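Alpha-glucosidase (Pseudoalteromonas sp. K8, PDB 5HQA) hydrolyses alpha-glucosides as a chloride-activated family 97 glycoside hydrolase and binds the inhibitor acarbose in a pocket next to a calcium ion. Local coordinates at residues Ser364-Gln369 and Thr387-Asp392; Gly319-Asn324 and His356-Gly361. All coordinates share one frame; numbering follows the deposited sequence.

Contact 1. Residues Ser364-Gln369 and Thr387-Asp392; sequences SNYRKQ and TGYVAD. With AC1 (4,6-dideoxy-4-{[(1S,4R,5S,6S)-4,5,6-trihydroxy-3-(hydroxymethyl)cyclohex-2-en-1-yl]amino}-alpha-D-glucopyranose), chain B.
Tyr366 OH is gripped by two polar partners while a methyl of Thr387 lies beside it. The partners are His357 ND1 and Asn422 ND2. CG2 of Thr387 comes to 3.7 Å from Tyr366 OH. It adds packing but no bond.

The second touch is between the two tyrosines. Tyr389 OH meets the edge of the Tyr366 ring, close to the ring plane, with Tyr389 OH 3.8 Å from Tyr366 CE2. The two side chains cross at about a right angle. No hydrogen bond links the segments. Tyr366 has CG anti to the backbone N (chi1 -176°), which carries the ring from its helix across to the strand end. The reach is long: the CA atoms of Tyr366 and Tyr389 are 10.1 Å apart.

On the helix, the Gln369 amide folds back one turn. Its NE2 donates to Asn365 O at 3.2 Å, from above the carbonyl plane, with an N-H...O angle of 138°. A weak bond joins Gln369 NE2 to Asn365 OD1. Gln369 OE1 is bonded to Phe330 N.

The contact joins the helix and second strand of the beta-alpha-beta unit made by strand 352-358, helix 363-379 and strand 384-388. The unit belongs to the TIM-barrel domain. Just past the strand, Val390 lines the glycan pocket. Its CG2 lies 3.5 Å from C7B of AC1, in the cyclitol ring, and its CG1 is 4.0 Å from C2 of AC1, in the deoxy sugar.

All three residues that touch are buried. Across the segments each touch sets a hydroxyl oxygen against carbon, without a hydrogen bond, and the Tyr366 hydroxyl finds its polar partners in His357 and Asn422.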
loop_
_atom_site.group_PDB
_atom_site.type_symbol
_atom_site.label_atom_id
_atom_site.label_comp_id
_atom_site.label_asym_id
_atom_site.label_seq_id
_atom_site.Cartn_x
_atom_site.Cartn_y
_atom_site.Cartn_z
ATOM N N SER A 364 -6.106 9.123 21.250
ATOM C CA SER A 364 -5.556 9.591 22.517
ATOM C C SER A 364 -5.592 8.495 23.569
ATOM O O SER A 364 -4.652 8.360 24.357
ATOM C CB SER A 364 -6.318 10.823 23.001
ATOM O OG SER A 364 -6.113 11.909 22.112
ATOM N N ASN A 365 -6.670 7.705 23.592
ATOM C CA ASN A 365 -6.730 6.554 24.485
ATOM C C ASN A 365 -5.635 5.548 24.161
ATOM O O ASN A 365 -5.082 4.908 25.063
ATOM C CB ASN A 365 -8.107 5.893 24.398
ATOM C CG ASN A 365 -8.213 4.656 25.272
ATOM O OD1 ASN A 365 -8.031 4.727 26.485
ATOM N ND2 ASN A 365 -8.516 3.514 24.660
ATOM N N TYR A 366 -5.313 5.385 22.877
ATOM C CA TYR A 366 -4.207 4.507 22.500
ATOM C C TYR A 366 -2.871 5.122 22.894
ATOM O O TYR A 366 -2.018 4.454 23.490
ATOM C CB TYR A 366 -4.254 4.245 20.995
ATOM C CG TYR A 366 -3.229 3.261 20.457
ATOM C CD1 TYR A 366 -2.754 2.204 21.229
ATOM C CD2 TYR A 366 -2.753 3.387 19.155
ATOM C CE1 TYR A 366 -1.821 1.296 20.713
ATOM C CE2 TYR A 366 -1.834 2.490 18.632
ATOM C CZ TYR A 366 -1.376 1.451 19.411
ATOM O OH TYR A 366 -0.457 0.582 18.872
ATOM N N ARG A 367 -2.680 6.403 22.574
ATOM C CA ARG A 367 -1.406 7.063 22.840
ATOM C C ARG A 367 -1.040 6.994 24.319
ATOM O O ARG A 367 0.124 6.751 24.669
ATOM C CB ARG A 367 -1.475 8.516 22.361
ATOM C CG ARG A 367 -0.383 9.416 22.906
ATOM C CD ARG A 367 0.915 9.233 22.158
ATOM N NE ARG A 367 0.898 9.925 20.875
ATOM C CZ ARG A 367 1.822 10.786 20.464
ATOM N NH1 ARG A 367 2.864 11.073 21.223
ATOM N NH2 ARG A 367 1.708 11.345 19.274
ATOM N N LYS A 368 -2.020 7.181 25.209
ATOM C CA LYS A 368 -1.687 7.190 26.626
ATOM C C LYS A 368 -1.271 5.816 27.126
ATOM O O LYS A 368 -0.526 5.735 28.106
ATOM C CB LYS A 368 -2.854 7.740 27.454
ATOM C CG LYS A 368 -3.996 6.786 27.711
ATOM C CD LYS A 368 -5.207 7.541 28.286
ATOM C CE LYS A 368 -6.445 6.637 28.415
ATOM N NZ LYS A 368 -7.735 7.360 28.144
ATOM N N GLN A 369 -1.694 4.742 26.459
ATOM C CA GLN A 369 -1.351 3.383 26.873
ATOM C C GLN A 369 -0.241 2.767 26.033
ATOM O O GLN A 369 0.188 1.646 26.319
ATOM C CB GLN A 369 -2.579 2.474 26.795
ATOM C CG GLN A 369 -3.781 2.943 27.567
ATOM C CD GLN A 369 -4.932 1.974 27.420
ATOM O OE1 GLN A 369 -4.812 0.792 27.763
ATOM N NE2 GLN A 369 -6.053 2.459 26.887
ATOM N N THR A 387 -2.268 -2.755 13.845
ATOM C CA THR A 387 -3.001 -1.641 14.435
ATOM C C THR A 387 -4.242 -1.335 13.605
ATOM O O THR A 387 -4.367 -1.751 12.450
ATOM C CB THR A 387 -2.124 -0.390 14.538
ATOM O OG1 THR A 387 -1.677 -0.013 13.226
ATOM C CG2 THR A 387 -0.910 -0.654 15.450
ATOM N N GLY A 388 -5.171 -0.610 14.209
ATOM C CA GLY A 388 -6.437 -0.335 13.555
ATOM C C GLY A 388 -6.997 0.989 14.009
ATOM O O GLY A 388 -6.831 1.388 15.163
ATOM N N TYR A 389 -7.671 1.679 13.087
ATOM C CA TYR A 389 -8.196 3.017 13.351
ATOM C C TYR A 389 -9.613 3.132 12.784
ATOM O O TYR A 389 -9.928 4.014 11.989
ATOM C CB TYR A 389 -7.259 4.078 12.764
ATOM C CG TYR A 389 -5.860 4.013 13.362
ATOM C CD1 TYR A 389 -4.927 3.090 12.899
ATOM C CD2 TYR A 389 -5.485 4.860 14.400
ATOM C CE1 TYR A 389 -3.659 3.002 13.461
ATOM C CE2 TYR A 389 -4.209 4.786 14.968
ATOM C CZ TYR A 389 -3.303 3.856 14.488
ATOM O OH TYR A 389 -2.033 3.774 15.032
ATOM N N VAL A 390 -10.503 2.229 13.199
ATOM C CA VAL A 390 -11.830 2.164 12.583
ATOM C C VAL A 390 -12.669 3.355 13.052
ATOM O O VAL A 390 -13.036 3.457 14.224
ATOM C CB VAL A 390 -12.533 0.836 12.886
ATOM C CG1 VAL A 390 -13.969 0.871 12.351
ATOM C CG2 VAL A 390 -11.772 -0.301 12.236
ATOM N N ALA A 391 -12.975 4.256 12.124
ATOM C CA ALA A 391 -13.880 5.382 12.310
ATOM C C ALA A 391 -14.154 5.955 10.926
ATOM O O ALA A 391 -13.332 5.810 10.015
ATOM C CB ALA A 391 -13.285 6.461 13.230
ATOM N N ASP A 392 -15.309 6.598 10.775
ATOM C CA ASP A 392 -15.636 7.198 9.488
ATOM C C ASP A 392 -14.632 8.289 9.132
ATOM O O ASP A 392 -13.931 8.834 9.993
ATOM C CB ASP A 392 -17.039 7.794 9.511
ATOM C CG ASP A 392 -18.132 6.737 9.469
ATOM O OD1 ASP A 392 -17.816 5.515 9.479
ATOM O OD2 ASP A 392 -19.317 7.143 9.435
HETATM C C1 AC1 B . -15.703 -1.128 9.183
HETATM O O2 AC1 B . -14.756 0.293 7.503
HETATM C C2 AC1 B . -14.414 -0.550 8.617
HETATM C C4A AC1 B . -10.098 -6.031 11.602
HETATM C C3 AC1 B . -13.448 -1.632 8.214
HETATM O O3 AC1 B . -12.273 -1.056 7.616
HETATM C C4 AC1 B . -13.108 -2.483 9.408
HETATM N N4A AC1 B . -11.943 -3.395 9.179
HETATM C C5 AC1 B . -14.410 -3.243 9.603
HETATM O O5 AC1 B . -15.430 -2.282 10.102
HETATM C C6 AC1 B . -14.331 -4.395 10.558
HETATM C C1B AC1 B . -10.893 -3.366 10.259
HETATM C C2B AC1 B . -9.617 -4.356 9.838
HETATM O O2B AC1 B . -9.229 -4.016 8.508
HETATM C C3B AC1 B . -9.944 -5.712 10.007
HETATM O O3B AC1 B . -8.935 -6.611 9.482
HETATM O O4 AC1 B . -10.557 -7.356 11.792
HETATM C C5B AC1 B . -10.986 -5.115 12.278
HETATM C C7B AC1 B . -11.366 -3.706 11.559
HETATM C C6B AC1 B . -11.040 -5.196 13.813
HETATM O O6B AC1 B . -9.860 -4.646 14.308
#

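Contact 2. Residues Gly319-Asn324 and His356-Gly361; sequences GDWFFN and HHETSG. With AC1 (4,6-dideoxy-4-{[(1S,4R,5S,6S)-4,5,6-trihydroxy-3-(hydroxymethyl)cyclohex-2-en-1-yl]amino}-alpha-D-glucopyranose), chain B.
Ser360 and Trp321 meet where strand 352-358 of the TIM barrel ends and runs into a loop. Thr359 forms an ST turn there, with Gly361 N donating to Thr359 OG1.

One direct hydrogen bond crosses the contact. Ser360 OG donates to Trp321 O at 2.8 Å, from above the carbonyl plane. Asn324 N reaches the same oxygen from the opposite face, so Trp321 O accepts twice.

The Glu358 carboxylate divides its work. OE1 accepts from O6B of AC1 at 2.9 Å. OE2 uses its anti lone pair for Ser360 N, with an N-H...O angle of 149°, and is also bonded to Val390 N. A bend at chi2 (61°) follows an extended first torsion and sets the carboxylate between ligand and loop. An alanine at Glu358 would probably leave O6B of AC1, Ser360 N and Val390 N without this acceptor.

The indole packs by its edge. Ser360 OG lies at that edge, 3.4 Å from Trp321 CE3. C6 of AC1 lies there too, 3.8 Å from Trp321 CZ2. Trp321 CZ3 lies 4.2 Å from Glu358 CG, with the two side chains crossing at about a right angle. O6B of AC1 also sits at the edge of the His356 ring, 3.1 Å from His356 CE1.

A water donates to both Phe322 O, at 3.0 Å, and Ser360 O, at 3.2 Å.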
loop_
_atom_site.group_PDB
_atom_site.type_symbol
_atom_site.label_atom_id
_atom_site.label_comp_id
_atom_site.label_asym_id
_atom_site.label_seq_id
_atom_site.Cartn_x
_atom_site.Cartn_y
_atom_site.Cartn_z
ATOM N N GLY A 319 -20.078 -5.544 23.427
ATOM C CA GLY A 319 -21.131 -4.652 22.995
ATOM C C GLY A 319 -21.022 -4.358 21.519
ATOM O O GLY A 319 -21.075 -5.273 20.691
ATOM N N ASP A 320 -20.846 -3.088 21.176
ATOM C CA ASP A 320 -20.644 -2.668 19.793
ATOM C C ASP A 320 -19.259 -2.026 19.734
ATOM O O ASP A 320 -19.104 -0.845 20.061
ATOM C CB ASP A 320 -21.744 -1.709 19.351
ATOM C CG ASP A 320 -21.783 -1.520 17.844
ATOM O OD1 ASP A 320 -20.767 -1.822 17.175
ATOM O OD2 ASP A 320 -22.831 -1.063 17.330
ATOM N N TRP A 321 -18.247 -2.804 19.331
ATOM C CA TRP A 321 -16.870 -2.342 19.479
ATOM C C TRP A 321 -16.574 -1.109 18.630
ATOM O O TRP A 321 -15.650 -0.362 18.961
ATOM C CB TRP A 321 -15.883 -3.471 19.150
ATOM C CG TRP A 321 -15.946 -3.962 17.731
ATOM C CD1 TRP A 321 -16.652 -5.038 17.269
ATOM C CD2 TRP A 321 -15.278 -3.403 16.590
ATOM N NE1 TRP A 321 -16.463 -5.183 15.916
ATOM C CE2 TRP A 321 -15.624 -4.193 15.475
ATOM C CE3 TRP A 321 -14.414 -2.317 16.405
ATOM C CZ2 TRP A 321 -15.145 -3.926 14.193
ATOM C CZ3 TRP A 321 -13.938 -2.056 15.129
ATOM C CH2 TRP A 321 -14.305 -2.855 14.039
ATOM N N PHE A 322 -17.340 -0.874 17.551
ATOM C CA PHE A 322 -17.159 0.335 16.743
ATOM C C PHE A 322 -17.269 1.595 17.594
ATOM O O PHE A 322 -16.678 2.626 17.253
ATOM C CB PHE A 322 -18.189 0.362 15.596
ATOM C CG PHE A 322 -18.094 1.582 14.676
ATOM C CD1 PHE A 322 -18.804 2.748 14.955
ATOM C CD2 PHE A 322 -17.334 1.541 13.512
ATOM C CE1 PHE A 322 -18.730 3.855 14.112
ATOM C CE2 PHE A 322 -17.254 2.655 12.665
ATOM C CZ PHE A 322 -17.950 3.803 12.966
ATOM N N PHE A 323 -17.997 1.527 18.709
ATOM C CA PHE A 323 -18.223 2.681 19.577
ATOM C C PHE A 323 -17.394 2.652 20.852
ATOM O O PHE A 323 -17.601 3.500 21.721
ATOM C CB PHE A 323 -19.709 2.789 19.940
ATOM C CG PHE A 323 -20.597 2.972 18.748
ATOM C CD1 PHE A 323 -20.663 4.195 18.104
ATOM C CD2 PHE A 323 -21.328 1.913 18.242
ATOM C CE1 PHE A 323 -21.459 4.364 16.986
ATOM C CE2 PHE A 323 -22.126 2.076 17.126
ATOM C CZ PHE A 323 -22.190 3.304 16.498
ATOM N N ASN A 324 -16.445 1.725 20.979
ATOM C CA ASN A 324 -15.754 1.519 22.243
ATOM C C ASN A 324 -14.349 2.113 22.265
ATOM O O ASN A 324 -13.544 1.732 23.122
ATOM C CB ASN A 324 -15.698 0.026 22.571
ATOM C CG ASN A 324 -17.063 -0.551 22.874
ATOM O OD1 ASN A 324 -18.039 0.183 23.025
ATOM N ND2 ASN A 324 -17.137 -1.873 22.982
ATOM N N HIS A 356 -2.336 -7.057 18.448
ATOM C CA HIS A 356 -3.434 -6.350 17.795
ATOM C C HIS A 356 -3.877 -5.197 18.673
ATOM O O HIS A 356 -4.237 -5.410 19.836
ATOM C CB HIS A 356 -4.619 -7.276 17.517
ATOM C CG HIS A 356 -5.702 -6.620 16.721
ATOM N ND1 HIS A 356 -7.014 -6.570 17.142
ATOM C CD2 HIS A 356 -5.659 -5.964 15.535
ATOM C CE1 HIS A 356 -7.737 -5.926 16.240
ATOM N NE2 HIS A 356 -6.939 -5.549 15.254
ATOM N N HIS A 357 -3.872 -3.992 18.103
ATOM C CA HIS A 357 -4.257 -2.755 18.781
ATOM C C HIS A 357 -5.300 -2.061 17.911
ATOM O O HIS A 357 -4.938 -1.247 17.061
ATOM C CB HIS A 357 -3.052 -1.836 18.998
ATOM C CG HIS A 357 -2.072 -2.334 20.011
ATOM N ND1 HIS A 357 -0.802 -1.818 20.120
ATOM C CD2 HIS A 357 -2.173 -3.290 20.965
ATOM C CE1 HIS A 357 -0.157 -2.438 21.095
ATOM N NE2 HIS A 357 -0.969 -3.334 21.626
ATOM N N GLU A 358 -6.581 -2.374 18.111
ATOM C CA GLU A 358 -7.655 -1.616 17.476
ATOM C C GLU A 358 -8.030 -0.434 18.363
ATOM O O GLU A 358 -8.276 -0.604 19.562
ATOM C CB GLU A 358 -8.884 -2.495 17.231
ATOM C CG GLU A 358 -10.098 -1.720 16.700
ATOM C CD GLU A 358 -9.831 -1.053 15.350
ATOM O OE1 GLU A 358 -9.497 -1.765 14.375
ATOM O OE2 GLU A 358 -9.944 0.192 15.256
ATOM N N THR A 359 -8.086 0.761 17.772
ATOM C CA THR A 359 -8.405 1.965 18.525
ATOM C C THR A 359 -9.851 2.411 18.374
ATOM O O THR A 359 -10.303 3.251 19.161
ATOM C CB THR A 359 -7.508 3.123 18.086
ATOM O OG1 THR A 359 -7.840 3.483 16.738
ATOM C CG2 THR A 359 -6.032 2.726 18.163
ATOM N N SER A 360 -10.572 1.891 17.377
ATOM C CA SER A 360 -11.875 2.432 16.977
ATOM C C SER A 360 -11.831 3.956 16.873
ATOM O O SER A 360 -12.777 4.657 17.237
ATOM C CB SER A 360 -12.986 1.984 17.925
ATOM O OG SER A 360 -13.288 0.621 17.707
ATOM N N GLY A 361 -10.706 4.472 16.386
ATOM C CA GLY A 361 -10.584 5.875 16.084
ATOM C C GLY A 361 -10.126 6.764 17.221
ATOM O O GLY A 361 -9.797 7.929 16.968
HETATM C C1 AC1 B . -15.703 -1.128 9.183
HETATM O O2 AC1 B . -14.756 0.293 7.503
HETATM C C2 AC1 B . -14.414 -0.550 8.617
HETATM C C4A AC1 B . -10.098 -6.031 11.602
HETATM C C3 AC1 B . -13.448 -1.632 8.214
HETATM O O3 AC1 B . -12.273 -1.056 7.616
HETATM C C4 AC1 B . -13.108 -2.483 9.408
HETATM N N4A AC1 B . -11.943 -3.395 9.179
HETATM C C5 AC1 B . -14.410 -3.243 9.603
HETATM O O5 AC1 B . -15.430 -2.282 10.102
HETATM C C6 AC1 B . -14.331 -4.395 10.558
HETATM C C1B AC1 B . -10.893 -3.366 10.259
HETATM C C2B AC1 B . -9.617 -4.356 9.838
HETATM O O2B AC1 B . -9.229 -4.016 8.508
HETATM C C3B AC1 B . -9.944 -5.712 10.007
HETATM O O3B AC1 B . -8.935 -6.611 9.482
HETATM O O4 AC1 B . -10.557 -7.356 11.792
HETATM C C5B AC1 B . -10.986 -5.115 12.278
HETATM C C7B AC1 B . -11.366 -3.706 11.559
HETATM C C6B AC1 B . -11.040 -5.196 13.813
HETATM O O6B AC1 B . -9.860 -4.646 14.308
HETATM O O HOH W 1 -15.349 4.511 19.146
#

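In the fold
Contacts 1 and 2 are neighbours, with centres about 8 Å apart. They follow in series along the chain, and strands 352-358 and 384-388 lie side by side in the parallel sheet. Hydrogen bonds that join them include two probable ones, Tyr366 OH to His357 ND1 at 2.7 Å and Gly388 O to Thr359 OG1 at 2.8 Å, and the bond of Val390 N to Glu358 OE2. Both contacts also touch AC1. Contact 1 offers it the two methyls of Val390, and contact 2 adds polar and aromatic groups. The calcium site is close by: the side chains of Tyr389 and Glu358 each lie about 4 Å from that of Glu437, a calcium ligand.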